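Local coordinates for microtubule-associated protein 1 light chain 3 (Plasmodium falciparum, PDB 4EOY) that adopts a ubiquitin fold as the parasite's Atg8, binds a peptide of Atg3, and probably is conjugated to membrane lipid as other Atg8 proteins are, at residues V12-E15 against N16-E20; L53-M56 against N57-V60; D105-E108 against M109-E113. The protein carries 3 engineered substitutions. All coordinates share one frame; numbering follows the deposited sequence.

Contact 1 of 3, residues V12-E15 against N16-E20; sequences VSFE and NRVAE. With CA (calcium ion), chain I.
Val12 lies just before helix 14-27 and turns its side chain toward the first helical turn, CG1 3.4 Å from CB of Asn16, while the aliphatic part of Arg17 runs past it in the opposite direction. The carbonyl oxygen of Val12 receives a nearly straight bond from the guanidinium (Arg17 NH1 to Val12 O, 3.3 Å, 176° at the hydrogen) and sits at the edge of that group, in its plane. Ser13 is the N-cap: with OG held between its backbone N and carbonyl carbon (chi1 59°), it accepts a weak capping bond from Asn16 N at 3.4 Å. Ser13 O takes the amide of Arg17, and it also binds a calcium ion (1.9 Å) together with Phe14 O (2.0 Å); both are well below the usual calcium-oxygen length, so the modelled site is doubtful in detail. The Phe14 ring offers one face to Val18, whose CG2 stands 3.6 Å from the Phe14 ring centroid in a CH-pi contact, and its edge to NH2 of Arg17, the ring and guanidinium planes being perpendicular. Glu15 joins through its backbone, Ala19 N bonding to Glu15 O at 3.1 Å. This helix start lies at the surface beside the loop between helix 103-110 and strand 117-122, where Phe14 touches Glu113 and Asp114; Arg17 salt-bridges Asp114 and rests on Tyr116, and Glu20 pairs with Lys51 at the start of strand 51-55.

Contact 2 of 3, residues L53-M56 against N57-V60; sequences LVPM and NMLV
Val54 and Met58 meet because each directs a branch away from its own backbone N: Val54 CG1 is anti to it (chi1 -178°), as is CG of Met58 (chi1 173°), and a bend at the last torsion of Met58 (chi3 -77°) turns its methyl group aside while the sulfur faces the valine. The frame for this is a type I beta turn from Pro55 to Met58, by which the chain leaves strand 51-55 of the ubiquitin-like sheet on its way to helix 60-72. Its closing bond runs from Met58 N to Pro55 O at 3.2 Å, the donor standing above the carbonyl plane, far from the direction of a lone pair. At the corners, Met56 and Asn57 send their side chains the same way, side by side and outward from the turn. The inner side is apolar: Pro55 CB faces Met58 CB at 4.3 Å, and Phe63 of helix 60-72 packs on both Val54 and Met58. Strand 51-55 is an outer strand of the sheet within this chain, and the bound Atg3 peptide makes backbone hydrogen bonds to Leu53. An aromatic side chain of the peptide packs on Pro55 and Met58, so the turn lines part of the peptide-binding surface, as in other Atg8 complexes. Just before the turn, the Val54 side chain crosses that of Met58 at about a right angle, with Val54 CG1 3.8 Å from Met58 SD.

Contact 3 of 3, residues D105-E108 against M109-E113; sequences DLYE and MYKDE
Tyr107 and Lys111 cross obliquely at the C-terminal end of helix 103-110 in this ubiquitin-like fold, the lysine chain laid over one face of the ring. Lys111 CD makes a CH-pi contact 4.0 Å from the Tyr107 ring centroid, and its nearest ring atom is Tyr107 CZ at 3.6 Å. Tyr107 has CG anti to its backbone N (chi1 -173°), which places the buried ring between the helix end and the sheet, where its hydroxyl bonds to Gly115 O and its side chain packs on Ile32, Pro33 and Leu117. One helical turn apart on another flank, Leu106 and Tyr110 approach more loosely, Leu106 CG lying 4.4 Å from Tyr110 CD2; both also touch Leu117 of the sheet. On the outer surface Met109 folds back along the helix. Its last bend (chi3 -69°) brings CE to 4.0 Å from Asp105 CB. Lys111 is the first residue to leave helical geometry, and the chain beyond it turns toward strand 117-122. Before that point the helix retains regular bonding: Tyr110 N donates to Leu106 O at 2.8 Å, and Met109 N reaches Asp105 O at the same distance.

Overall arrangement
Contacts 1, 2 and 3 follow one another along the chain, each a short local element at a helix or strand end. Contact 1 starts helix 14-27, contact 2 joins strand 51-55 to helix 60-72, and contact 3 ends helix 103-110. The centres of contacts 1 and 2 lie about 23 Å apart, and these two do not touch. Contact 3 meets both: Phe14 CZ packs on Glu113 CG at 4.1 Å, and Val60 CG2 on Leu106 CD1 at 3.5 Å. Helix 103-110 and the loop that follows it thus bridge the start of helix 14-27 and the segment 57-60, next to the turn beside the bound Atg3 peptide.

Contact 1 of 3, residues V12-E15 against N16-E20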
loop_
_atom_site.group_PDB
_atom_site.type_symbol
_atom_site.label_atom_id
_atom_site.label_comp_id
_atom_site.label_asym_id
_atom_site.label_seq_id
_atom_site.Cartn_x
_atom_site.Cartn_y
_atom_site.Cartn_z
ATOM N N VAL A 12 3.878 13.177 8.364
ATOM C CA VAL A 12 2.625 13.895 8.652
ATOM C C VAL A 12 2.167 13.637 10.080
ATOM O O VAL A 12 2.241 12.516 10.551
ATOM C CB VAL A 12 1.479 13.408 7.735
ATOM C CG1 VAL A 12 0.223 14.226 7.969
ATOM C CG2 VAL A 12 1.893 13.444 6.271
ATOM N N SER A 13 1.656 14.661 10.743
ATOM C CA SER A 13 1.154 14.535 12.123
ATOM C C SER A 13 -0.092 13.668 12.219
ATOM O O SER A 13 -0.862 13.607 11.263
ATOM C CB SER A 13 0.802 15.914 12.678
ATOM O OG SER A 13 -0.192 16.529 11.870
ATOM N N PHE A 14 -0.304 13.036 13.377
ATOM C CA PHE A 14 -1.478 12.167 13.613
ATOM C C PHE A 14 -2.795 12.865 13.271
ATOM O O PHE A 14 -3.699 12.260 12.680
ATOM C CB PHE A 14 -1.536 11.681 15.061
ATOM C CG PHE A 14 -2.800 10.921 15.396
ATOM C CD1 PHE A 14 -2.915 9.574 15.100
ATOM C CD2 PHE A 14 -3.875 11.559 16.001
ATOM C CE1 PHE A 14 -4.072 8.880 15.405
ATOM C CE2 PHE A 14 -5.039 10.868 16.301
ATOM C CZ PHE A 14 -5.137 9.526 16.002
ATOM N N GLU A 15 -2.887 14.139 13.634
ATOM C CA GLU A 15 -4.117 14.924 13.466
ATOM C C GLU A 15 -4.429 15.226 11.987
ATOM O O GLU A 15 -5.593 15.178 11.573
ATOM C CB GLU A 15 -4.067 16.215 14.303
ATOM C CG GLU A 15 -2.712 16.920 14.353
ATOM C CD GLU A 15 -1.739 16.349 15.396
ATOM O OE1 GLU A 15 -1.985 15.241 15.944
ATOM O OE2 GLU A 15 -0.705 17.011 15.658
ATOM N N ASN A 16 -3.390 15.516 11.201
ATOM C CA ASN A 16 -3.537 15.712 9.747
ATOM C C ASN A 16 -3.937 14.435 9.012
ATOM O O ASN A 16 -4.838 14.468 8.182
ATOM C CB ASN A 16 -2.254 16.288 9.135
ATOM C CG ASN A 16 -2.029 17.750 9.507
ATOM O OD1 ASN A 16 -2.577 18.238 10.490
ATOM N ND2 ASN A 16 -1.209 18.450 8.725
ATOM N N ARG A 17 -3.251 13.327 9.312
ATOM C CA ARG A 17 -3.604 11.979 8.815
ATOM C C ARG A 17 -5.033 11.543 9.116
ATOM O O ARG A 17 -5.696 10.976 8.257
ATOM C CB ARG A 17 -2.627 10.925 9.373
ATOM C CG ARG A 17 -1.253 10.924 8.702
ATOM C CD ARG A 17 -0.125 10.577 9.665
ATOM N NE ARG A 17 -0.485 9.459 10.528
ATOM C CZ ARG A 17 0.044 9.212 11.719
ATOM N NH1 ARG A 17 0.999 9.985 12.224
ATOM N NH2 ARG A 17 -0.391 8.168 12.408
ATOM N N VAL A 18 -5.504 11.797 10.336
ATOM C CA VAL A 18 -6.896 11.522 10.695
ATOM C C VAL A 18 -7.854 12.348 9.832
ATOM O O VAL A 18 -8.858 11.836 9.339
ATOM C CB VAL A 18 -7.156 11.801 12.195
ATOM C CG1 VAL A 18 -8.629 11.647 12.522
ATOM C CG2 VAL A 18 -6.333 10.861 13.060
ATOM N N ALA A 19 -7.517 13.618 9.632
ATOM C CA ALA A 19 -8.303 14.506 8.782
ATOM C C ALA A 19 -8.282 14.042 7.322
ATOM O O ALA A 19 -9.312 14.048 6.662
ATOM C CB ALA A 19 -7.783 15.934 8.895
ATOM N N GLU A 20 -7.112 13.660 6.812
ATOM C CA GLU A 20 -6.992 13.181 5.426
ATOM C C GLU A 20 -7.928 12.022 5.186
ATOM O O GLU A 20 -8.703 12.036 4.245
ATOM C CB GLU A 20 -5.580 12.660 5.107
ATOM C CG GLU A 20 -4.429 13.649 5.190
ATOM C CD GLU A 20 -3.132 13.035 4.694
ATOM O OE1 GLU A 20 -2.253 12.717 5.529
ATOM O OE2 GLU A 20 -3.007 12.845 3.465
HETATM CA CA CA I . -2.643 13.108 11.212
#

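Contact 2 of 3, residues L53-M56 against N57-V60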
loop_
_atom_site.group_PDB
_atom_site.type_symbol
_atom_site.label_atom_id
_atom_site.label_comp_id
_atom_site.label_asym_id
_atom_site.label_seq_id
_atom_site.Cartn_x
_atom_site.Cartn_y
_atom_site.Cartn_z
ATOM N N LEU A 53 -5.796 4.186 -3.218
ATOM C CA LEU A 53 -7.207 4.238 -2.891
ATOM C C LEU A 53 -7.820 3.012 -3.541
ATOM O O LEU A 53 -8.128 3.024 -4.734
ATOM C CB LEU A 53 -7.801 5.541 -3.419
ATOM C CG LEU A 53 -9.024 6.110 -2.718
ATOM C CD1 LEU A 53 -8.813 6.153 -1.205
ATOM C CD2 LEU A 53 -9.313 7.501 -3.261
ATOM N N VAL A 54 -7.950 1.933 -2.769
ATOM C CA VAL A 54 -8.236 0.603 -3.323
ATOM C C VAL A 54 -9.725 0.251 -3.233
ATOM O O VAL A 54 -10.337 0.406 -2.178
ATOM C CB VAL A 54 -7.447 -0.459 -2.559
ATOM C CG1 VAL A 54 -7.681 -1.844 -3.145
ATOM C CG2 VAL A 54 -5.966 -0.111 -2.579
ATOM N N PRO A 55 -10.316 -0.239 -4.331
ATOM C CA PRO A 55 -11.727 -0.610 -4.281
ATOM C C PRO A 55 -11.993 -1.627 -3.179
ATOM O O PRO A 55 -11.214 -2.573 -3.015
ATOM C CB PRO A 55 -11.985 -1.237 -5.653
ATOM C CG PRO A 55 -10.920 -0.702 -6.524
ATOM C CD PRO A 55 -9.726 -0.526 -5.646
ATOM N N MET A 56 -13.074 -1.429 -2.435
ATOM C CA MET A 56 -13.371 -2.281 -1.282
ATOM C C MET A 56 -13.531 -3.774 -1.626
ATOM O O MET A 56 -13.127 -4.630 -0.839
ATOM C CB MET A 56 -14.610 -1.771 -0.554
ATOM C CG MET A 56 -15.904 -1.889 -1.342
ATOM S SD MET A 56 -17.321 -1.435 -0.340
ATOM C CE MET A 56 -18.672 -1.973 -1.395
ATOM N N ASN A 57 -14.129 -4.078 -2.783
ATOM C CA ASN A 57 -14.357 -5.463 -3.228
ATOM C C ASN A 57 -13.195 -6.120 -3.980
ATOM O O ASN A 57 -13.279 -7.289 -4.360
ATOM C CB ASN A 57 -15.654 -5.581 -4.034
ATOM C CG ASN A 57 -16.884 -5.759 -3.157
ATOM O OD1 ASN A 57 -16.807 -6.253 -2.031
ATOM N ND2 ASN A 57 -18.029 -5.385 -3.682
ATOM N N MET A 58 -12.097 -5.391 -4.160
ATOM C CA MET A 58 -10.887 -5.979 -4.739
ATOM C C MET A 58 -10.323 -7.073 -3.828
ATOM O O MET A 58 -10.156 -6.867 -2.624
ATOM C CB MET A 58 -9.800 -4.924 -4.963
ATOM C CG MET A 58 -8.459 -5.492 -5.405
ATOM S SD MET A 58 -7.307 -4.247 -6.056
ATOM C CE MET A 58 -8.034 -4.000 -7.692
ATOM N N LEU A 59 -9.983 -8.210 -4.419
ATOM C CA LEU A 59 -9.393 -9.305 -3.661
ATOM C C LEU A 59 -7.961 -8.983 -3.261
ATOM O O LEU A 59 -7.230 -8.317 -3.993
ATOM C CB LEU A 59 -9.418 -10.602 -4.471
ATOM C CG LEU A 59 -10.809 -11.168 -4.714
ATOM C CD1 LEU A 59 -10.760 -12.241 -5.790
ATOM C CD2 LEU A 59 -11.381 -11.704 -3.407
ATOM N N VAL A 60 -7.561 -9.467 -2.092
ATOM C CA VAL A 60 -6.210 -9.229 -1.595
ATOM C C VAL A 60 -5.209 -9.775 -2.611
ATOM O O VAL A 60 -4.265 -9.086 -2.979
ATOM C CB VAL A 60 -5.993 -9.843 -0.193
ATOM C CG1 VAL A 60 -4.542 -9.761 0.241
ATOM C CG2 VAL A 60 -6.862 -9.140 0.831
#

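Contact 3 of 3, residues D105-E108 against M109-E113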
loop_
_atom_site.group_PDB
_atom_site.type_symbol
_atom_site.label_atom_id
_atom_site.label_comp_id
_atom_site.label_asym_id
_atom_site.label_seq_id
_atom_site.Cartn_x
_atom_site.Cartn_y
_atom_site.Cartn_z
ATOM N N ASP A 105 -11.844 -6.341 4.218
ATOM C CA ASP A 105 -11.644 -7.158 5.400
ATOM C C ASP A 105 -10.338 -6.762 6.079
ATOM O O ASP A 105 -10.312 -6.466 7.277
ATOM C CB ASP A 105 -11.675 -8.635 5.031
ATOM C CG ASP A 105 -13.067 -9.108 4.700
ATOM O OD1 ASP A 105 -14.017 -8.723 5.450
ATOM O OD2 ASP A 105 -13.216 -9.864 3.707
ATOM N N LEU A 106 -9.273 -6.686 5.291
ATOM C CA LEU A 106 -7.999 -6.194 5.778
ATOM C C LEU A 106 -8.180 -4.853 6.455
ATOM O O LEU A 106 -7.622 -4.621 7.535
ATOM C CB LEU A 106 -6.980 -6.075 4.637
ATOM C CG LEU A 106 -6.008 -7.240 4.510
ATOM C CD1 LEU A 106 -6.759 -8.532 4.285
ATOM C CD2 LEU A 106 -4.973 -6.992 3.409
ATOM N N TYR A 107 -8.950 -3.966 5.818
ATOM C CA TYR A 107 -9.172 -2.635 6.360
ATOM C C TYR A 107 -9.879 -2.728 7.702
ATOM O O TYR A 107 -9.425 -2.152 8.669
ATOM C CB TYR A 107 -9.991 -1.780 5.403
ATOM C CG TYR A 107 -10.110 -0.343 5.823
ATOM C CD1 TYR A 107 -9.050 0.519 5.680
ATOM C CD2 TYR A 107 -11.286 0.156 6.349
ATOM C CE1 TYR A 107 -9.137 1.838 6.067
ATOM C CE2 TYR A 107 -11.395 1.487 6.734
ATOM C CZ TYR A 107 -10.308 2.325 6.586
ATOM O OH TYR A 107 -10.373 3.658 6.956
ATOM N N GLU A 108 -10.998 -3.442 7.760
ATOM C CA GLU A 108 -11.738 -3.582 9.019
ATOM C C GLU A 108 -10.883 -4.251 10.122
ATOM O O GLU A 108 -10.928 -3.836 11.258
ATOM C CB GLU A 108 -13.073 -4.308 8.789
ATOM C CG GLU A 108 -14.064 -3.481 7.964
ATOM C CD GLU A 108 -15.353 -4.218 7.586
ATOM O OE1 GLU A 108 -15.624 -5.331 8.095
ATOM O OE2 GLU A 108 -16.113 -3.667 6.763
ATOM N N MET A 109 -10.054 -5.228 9.764
ATOM C CA MET A 109 -9.251 -5.962 10.745
ATOM C C MET A 109 -7.988 -5.233 11.225
ATOM O O MET A 109 -7.685 -5.254 12.416
ATOM C CB MET A 109 -8.848 -7.326 10.184
ATOM C CG MET A 109 -9.936 -8.371 10.279
ATOM S SD MET A 109 -9.357 -9.970 9.712
ATOM C CE MET A 109 -9.172 -9.667 7.953
ATOM N N TYR A 110 -7.260 -4.594 10.309
ATOM C CA TYR A 110 -5.912 -4.085 10.582
ATOM C C TYR A 110 -5.743 -2.584 10.385
ATOM O O TYR A 110 -4.640 -2.063 10.495
ATOM C CB TYR A 110 -4.880 -4.827 9.723
ATOM C CG TYR A 110 -4.900 -6.329 9.915
ATOM C CD1 TYR A 110 -4.655 -6.889 11.158
ATOM C CD2 TYR A 110 -5.170 -7.185 8.866
ATOM C CE1 TYR A 110 -4.663 -8.259 11.343
ATOM C CE2 TYR A 110 -5.194 -8.557 9.049
ATOM C CZ TYR A 110 -4.946 -9.083 10.288
ATOM O OH TYR A 110 -4.972 -10.450 10.463
ATOM N N LYS A 111 -6.834 -1.872 10.149
ATOM C CA LYS A 111 -6.761 -0.428 9.950
ATOM C C LYS A 111 -6.095 0.263 11.146
ATOM O O LYS A 111 -6.364 -0.053 12.299
ATOM C CB LYS A 111 -8.175 0.129 9.680
ATOM C CG LYS A 111 -8.518 1.489 10.252
ATOM C CD LYS A 111 -10.022 1.732 10.169
ATOM C CE LYS A 111 -10.776 0.987 11.266
ATOM N NZ LYS A 111 -12.249 0.981 11.051
ATOM N N ASP A 112 -5.222 1.213 10.851
ATOM C CA ASP A 112 -4.563 1.998 11.865
ATOM C C ASP A 112 -5.547 3.008 12.455
ATOM O O ASP A 112 -6.510 3.389 11.814
ATOM C CB ASP A 112 -3.371 2.706 11.228
ATOM C CG ASP A 112 -2.422 3.303 12.241
ATOM O OD1 ASP A 112 -2.787 4.304 12.892
ATOM O OD2 ASP A 112 -1.287 2.784 12.362
ATOM N N GLU A 113 -5.283 3.449 13.678
ATOM C CA GLU A 113 -6.121 4.431 14.340
ATOM C C GLU A 113 -6.237 5.730 13.539
ATOM O O GLU A 113 -7.265 6.403 13.607
ATOM C CB GLU A 113 -5.579 4.721 15.750
ATOM C CG GLU A 113 -6.434 5.694 16.545
ATOM C CD GLU A 113 -6.268 5.548 18.049
ATOM O OE1 GLU A 113 -5.135 5.264 18.499
ATOM O OE2 GLU A 113 -7.273 5.728 18.778
#